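Local coordinates for Mlr6093 protein (Mesorhizobium loti, PDB 2QJ8) that belongs to the aspartoacylase family of zinc-dependent hydrolases and probably cleaves carbon-nitrogen bonds in linear amides, at the interface of chains A and B. Coordinates in Å, arbitrary orientation; residue numbers count along the deposited sequence, not the author numbering. Chains: chain A/B, Mlr6093 protein.

Contacts 1 and 3 adjoin, with C-alpha centres about 7 Å apart; they share A:Ile267 on strand 266-270 and both use helix 60-75 of chain B. The C-alpha centre of contact 2 lies about 32 Å from that of contact 1 and about 29 Å from that of contact 3, and there the roles are exchanged: chain A supplies helix 89-94 and chain B the later part of its sequence. Residue 290 serves contact 1 from chain A and contact 2 from chain B. Two-fold symmetry repeats each patch, so each copy gives both helices and later segments, consistent with a dimer, although the crystal alone does not prove one in solution.

Contact 1: the interface of chains A and B. Residues chain A 267, 288-290, 292-293; chain B 62, 66, 86.
B:Arg66 reaches from helix 60-75 to A:Leu293, A:Ile267 and the carbonyl of A:Pro289, the last in the loop after strand 283-288, an example of an arginine reaching a backbone carbonyl in the partner's loop. From CB the chain leaves with CG opposite the carbonyl carbon (chi1 -77°), and CG lies 4.0 Å from A:Leu293 CD2. CD continues the extended run to NE, which passes A:Ile267 CD1 at 3.8 Å. NE also donates within chain B to B:Glu86 OE2, at 2.9 Å, in the guanidinium plane and to the syn lone pair. B:Arg66 NH2 also donates to B:Glu86 OE2, at 3.2 Å, and this side-on, two-nitrogen grip should restrain rotation of the guanidinium. Beyond, the guanidinium has A:Leu293 CD2 over the centre of one face, 3.9 Å from CZ, the two side chains crossing at about a right angle. NH2 then donates across the interface to A:Pro289 O at 3.1 Å, bent to 135° at the hydrogen and tilted 31° from the carbonyl plane. The B:Glu86 carboxylate is in turn capped by A:Ile267, whose CD1 meets CD at 3.6 Å from the opposite direction. At the last atom, B:Arg66 NH1 makes a weak hydrogen bond of 3.2 Å to the same A:Pro289 O.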
# COMPACT_ATOMS: atom_id res chain seq x y z
N ILE A 267 4.40 7.77 14.95
CA ILE A 267 4.38 7.71 13.48
C ILE A 267 5.79 7.35 13.01
O ILE A 267 6.74 8.09 13.25
CB ILE A 267 3.97 9.03 12.82
CG1 ILE A 267 2.57 9.44 13.23
CG2 ILE A 267 3.97 8.91 11.29
CD1 ILE A 267 2.29 10.89 12.92
N HIS A 288 7.92 9.59 15.36
CA HIS A 288 7.34 10.83 15.81
C HIS A 288 6.28 10.49 16.86
O HIS A 288 5.35 9.75 16.54
CB HIS A 288 6.67 11.52 14.61
CG HIS A 288 7.61 11.82 13.48
ND1 HIS A 288 8.50 12.87 13.51
CD2 HIS A 288 7.78 11.22 12.28
CE1 HIS A 288 9.19 12.89 12.38
NE2 HIS A 288 8.76 11.91 11.61
N PRO A 289 6.38 11.04 18.09
CA PRO A 289 5.39 10.74 19.15
C PRO A 289 3.97 11.23 18.83
O PRO A 289 3.81 12.38 18.42
CB PRO A 289 5.94 11.49 20.35
CG PRO A 289 6.68 12.63 19.76
CD PRO A 289 7.35 12.04 18.56
N MSE A 290 2.97 10.37 19.07
CA MSE A 290 1.57 10.68 18.70
C MSE A 290 0.79 11.75 19.48
O MSE A 290 -0.06 12.43 18.88
CB MSE A 290 0.74 9.37 18.66
CG MSE A 290 0.96 8.58 17.39
SE MSE A 290 0.70 6.64 17.63
N SER A 292 1.93 14.60 21.10
CA SER A 292 2.64 15.85 21.35
C SER A 292 3.42 16.39 20.14
O SER A 292 4.02 15.62 19.38
CB SER A 292 3.63 15.65 22.50
OG SER A 292 4.25 16.86 22.88
N LEU A 293 3.36 17.71 19.97
CA LEU A 293 4.11 18.43 18.94
C LEU A 293 5.33 19.12 19.54
O LEU A 293 6.15 19.63 18.80
CB LEU A 293 3.20 19.41 18.17
CG LEU A 293 2.15 18.71 17.31
CD1 LEU A 293 1.15 19.66 16.65
CD2 LEU A 293 2.83 17.86 16.26
N PRO B 62 0.76 14.39 7.45
CA PRO B 62 1.24 14.54 8.81
C PRO B 62 2.76 14.71 8.96
O PRO B 62 3.18 15.50 9.79
CB PRO B 62 0.77 13.25 9.48
CG PRO B 62 -0.49 12.92 8.78
CD PRO B 62 -0.28 13.34 7.37
N ARG B 66 4.40 18.14 10.52
CA ARG B 66 5.37 18.11 11.64
C ARG B 66 6.73 18.78 11.29
O ARG B 66 7.31 19.46 12.12
CB ARG B 66 5.57 16.68 12.13
CG ARG B 66 4.41 16.21 12.97
CD ARG B 66 4.38 14.74 13.16
NE ARG B 66 3.31 14.37 14.09
CZ ARG B 66 3.44 14.15 15.39
NH1 ARG B 66 4.60 14.31 16.05
NH2 ARG B 66 2.36 13.80 16.07
N GLU B 86 -2.61 15.69 12.33
CA GLU B 86 -3.44 14.51 12.25
C GLU B 86 -4.83 14.82 12.78
O GLU B 86 -5.05 14.94 13.99
CB GLU B 86 -2.83 13.43 13.11
CG GLU B 86 -1.47 13.02 12.61
CD GLU B 86 -0.43 13.06 13.68
OE1 GLU B 86 -0.66 12.60 14.81
OE2 GLU B 86 0.63 13.58 13.37

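Contact 2: the interface of chains A and B. Residues chain A 92-93, 95; chain B 290, 316, 318, 321.
The phenol ring of B:Tyr316 carries A:Gln93 on one face, with the methylene CG above its centre, 3.7 Å from the centroid in a CH-pi contact. In this aspartoacylase-family protein, A:Gln93 belongs to helix 89-94 and A:Trp95 to the loop that follows it. The A:Gln93 amide is nearly parallel to the phenol ring, their planes 19° apart. A:Trp95 has the backbone oxygen of A:Gln93, from its own chain, over one indole face, while the B:Tyr316 carbonyl carbon lies in plane at its edge. The indole NE1 donates to B:Tyr316 O at 2.8 Å, the bond 151° at the hydrogen; the acceptor lies in the indole plane, although the nitrogen stands tilted from the carbonyl plane. B:Tyr316 turns its CG anti to its own nitrogen (chi1 -178°), which lays the ring beneath A:Gln93, and CD2 comes within 3.6 Å of A:Gln93 CA. The backbone nitrogen of the same residue is also linked to chain A: water 1 lies 2.7 Å from A:Val92 O and 3.0 Å from B:Tyr316 N. Selenomethionine B:Met290 slides past A:Gln93 in the opposite direction, its SE 3.7 Å from CG. The same selenium touches A:Val92 CG1 at 4.0 Å. Within chain B, B:Gln318 N donates to B:Glu321 OE2 at 3.0 Å, meeting it from above the carboxylate plane, beside the indole of A:Trp95.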
# COMPACT_ATOMS: atom_id res chain seq x y z
N VAL A 92 -9.56 -11.21 -0.08
CA VAL A 92 -9.32 -10.36 -1.28
C VAL A 92 -10.47 -9.35 -1.49
O VAL A 92 -10.25 -8.13 -1.69
CB VAL A 92 -9.09 -11.22 -2.54
CG1 VAL A 92 -9.02 -10.32 -3.82
CG2 VAL A 92 -7.82 -12.02 -2.42
N GLN A 93 -11.70 -9.85 -1.34
CA GLN A 93 -12.87 -9.01 -1.53
C GLN A 93 -13.16 -8.06 -0.37
O GLN A 93 -13.73 -7.02 -0.61
CB GLN A 93 -14.09 -9.86 -1.85
CG GLN A 93 -13.98 -10.57 -3.16
CD GLN A 93 -15.23 -11.35 -3.54
OE1 GLN A 93 -16.17 -11.47 -2.77
NE2 GLN A 93 -15.22 -11.91 -4.72
N TRP A 95 -10.70 -6.60 1.43
CA TRP A 95 -9.54 -5.72 1.59
C TRP A 95 -8.90 -5.90 2.98
O TRP A 95 -8.45 -4.92 3.59
CB TRP A 95 -9.96 -4.25 1.34
CG TRP A 95 -10.76 -4.13 0.07
CD1 TRP A 95 -10.28 -4.38 -1.17
CD2 TRP A 95 -12.15 -3.79 -0.09
NE1 TRP A 95 -11.26 -4.23 -2.09
CE2 TRP A 95 -12.42 -3.86 -1.47
CE3 TRP A 95 -13.18 -3.45 0.79
CZ2 TRP A 95 -13.70 -3.58 -2.00
CZ3 TRP A 95 -14.45 -3.17 0.26
CH2 TRP A 95 -14.69 -3.24 -1.12
N MSE B 290 -13.30 -12.66 -10.92
CA MSE B 290 -12.93 -13.58 -9.82
C MSE B 290 -13.62 -14.96 -9.81
O MSE B 290 -13.15 -15.84 -9.16
CB MSE B 290 -13.12 -12.92 -8.43
CG MSE B 290 -11.98 -11.98 -8.03
SE MSE B 290 -12.00 -11.46 -6.15
CE MSE B 290 -11.74 -13.17 -5.27
N TYR B 316 -9.22 -5.37 -5.54
CA TYR B 316 -10.57 -5.78 -5.85
C TYR B 316 -11.42 -4.53 -5.82
O TYR B 316 -11.36 -3.78 -4.86
CB TYR B 316 -11.11 -6.77 -4.83
CG TYR B 316 -12.50 -7.24 -5.16
CD1 TYR B 316 -12.73 -8.03 -6.27
CD2 TYR B 316 -13.59 -6.89 -4.38
CE1 TYR B 316 -13.99 -8.48 -6.59
CE2 TYR B 316 -14.85 -7.31 -4.70
CZ TYR B 316 -15.04 -8.10 -5.82
OH TYR B 316 -16.29 -8.57 -6.13
N GLN B 318 -15.49 -2.89 -6.96
CA GLN B 318 -16.88 -3.16 -7.25
C GLN B 318 -17.19 -2.43 -8.55
O GLN B 318 -16.38 -1.64 -9.02
CB GLN B 318 -17.74 -2.62 -6.13
CG GLN B 318 -17.47 -3.22 -4.76
CD GLN B 318 -17.88 -4.66 -4.67
OE1 GLN B 318 -18.65 -5.16 -5.48
NE2 GLN B 318 -17.39 -5.34 -3.65
N GLU B 321 -16.85 1.87 -9.54
CA GLU B 321 -15.81 2.44 -8.70
C GLU B 321 -14.81 3.07 -9.62
O GLU B 321 -14.45 2.47 -10.62
CB GLU B 321 -15.06 1.40 -7.86
CG GLU B 321 -15.70 1.03 -6.53
CD GLU B 321 -14.68 0.43 -5.54
OE1 GLU B 321 -13.65 1.09 -5.27
OE2 GLU B 321 -14.92 -0.68 -5.00
O HOH W 1 -8.49 -6.51 -2.86

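Contact 3: the interface of chains A and B. Residues chain A 267, 269, 314; chain B 63, 67.
A:Glu269 sits in the extended backbone of strand 266-270 and faces B:Ile63 and B:Arg67, which project one turn apart from helix 60-75. In this aspartoacylase-family protein a strand of one copy thus packs on a helix of the other. The A:Glu269 chain is extended, with CG anti to the backbone nitrogen (chi1 174°), a course that takes the carboxylate past B:Ile63 to B:Arg67. Its OE2 takes a hydrogen bond from B:Arg67 NH2 at 3.0 Å, which is also a salt bridge. The nitrogen comes nearly along the C-O axis of OE2, and the oxygen is tilted out of the guanidinium plane. The A:Glu269 and B:Arg67 side chains cross at about a right angle, and the carboxylate and guanidinium planes are turned 40° apart, so the pairing is not a flat two-pronged one. Water 2 supplies the second link: it lies 2.8 Å from A:Glu269 OE1 and 3.1 Å from B:Arg67 NE, at the in-plane edge of the guanidinium. Both carboxylate oxygens of A:Glu269 thus have a polar partner: the arginine for OE2 and water 2 for OE1. B:Ile63 fills the apolar ground below. Its CG2 branch touches the carboxylate carbon CD of A:Glu269 at 3.7 Å. Its other branch, extended through CG1 (chi2 172°), sends CD1 to A:Glu269 CG at 3.7 Å. That same CD1 packs tightly against the methyl CB of A:Ala314, at 3.4 Å, just before strand 315-317. More loosely, B:Ile63 CG1 lies 4.4 Å from A:Ile267 CG2.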
# COMPACT_ATOMS: atom_id res chain seq x y z
N ILE A 267 4.40 7.77 14.95
CA ILE A 267 4.38 7.71 13.48
C ILE A 267 5.79 7.35 13.01
O ILE A 267 6.74 8.09 13.25
CB ILE A 267 3.97 9.03 12.82
CG1 ILE A 267 2.57 9.44 13.23
CG2 ILE A 267 3.97 8.91 11.29
CD1 ILE A 267 2.29 10.89 12.92
N GLU A 269 8.55 7.03 10.28
CA GLU A 269 8.90 7.66 9.03
C GLU A 269 10.14 6.95 8.49
O GLU A 269 11.19 7.07 9.11
CB GLU A 269 9.23 9.13 9.25
CG GLU A 269 9.75 9.81 7.98
CD GLU A 269 10.20 11.20 8.18
OE1 GLU A 269 10.07 11.75 9.29
OE2 GLU A 269 10.70 11.76 7.21
N ALA A 314 5.43 5.06 5.82
CA ALA A 314 5.06 5.99 6.89
C ALA A 314 3.68 5.58 7.44
O ALA A 314 2.69 5.51 6.69
CB ALA A 314 5.05 7.41 6.40
N ILE B 63 3.56 13.98 8.19
CA ILE B 63 5.03 14.13 8.25
C ILE B 63 5.45 15.53 7.76
O ILE B 63 6.26 16.21 8.39
CB ILE B 63 5.76 12.97 7.48
CG1 ILE B 63 5.61 11.67 8.29
CG2 ILE B 63 7.28 13.28 7.29
CD1 ILE B 63 6.10 10.47 7.59
N ARG B 67 7.22 18.60 10.07
CA ARG B 67 8.45 19.28 9.62
C ARG B 67 8.26 20.80 9.68
O ARG B 67 9.14 21.55 10.14
CB ARG B 67 8.82 18.88 8.19
CG ARG B 67 9.38 17.50 8.07
CD ARG B 67 9.76 17.19 6.65
NE ARG B 67 10.29 15.84 6.51
CZ ARG B 67 10.79 15.34 5.39
NH1 ARG B 67 10.82 16.03 4.26
NH2 ARG B 67 11.24 14.10 5.39
O HOH W 2 10.47 14.51 9.31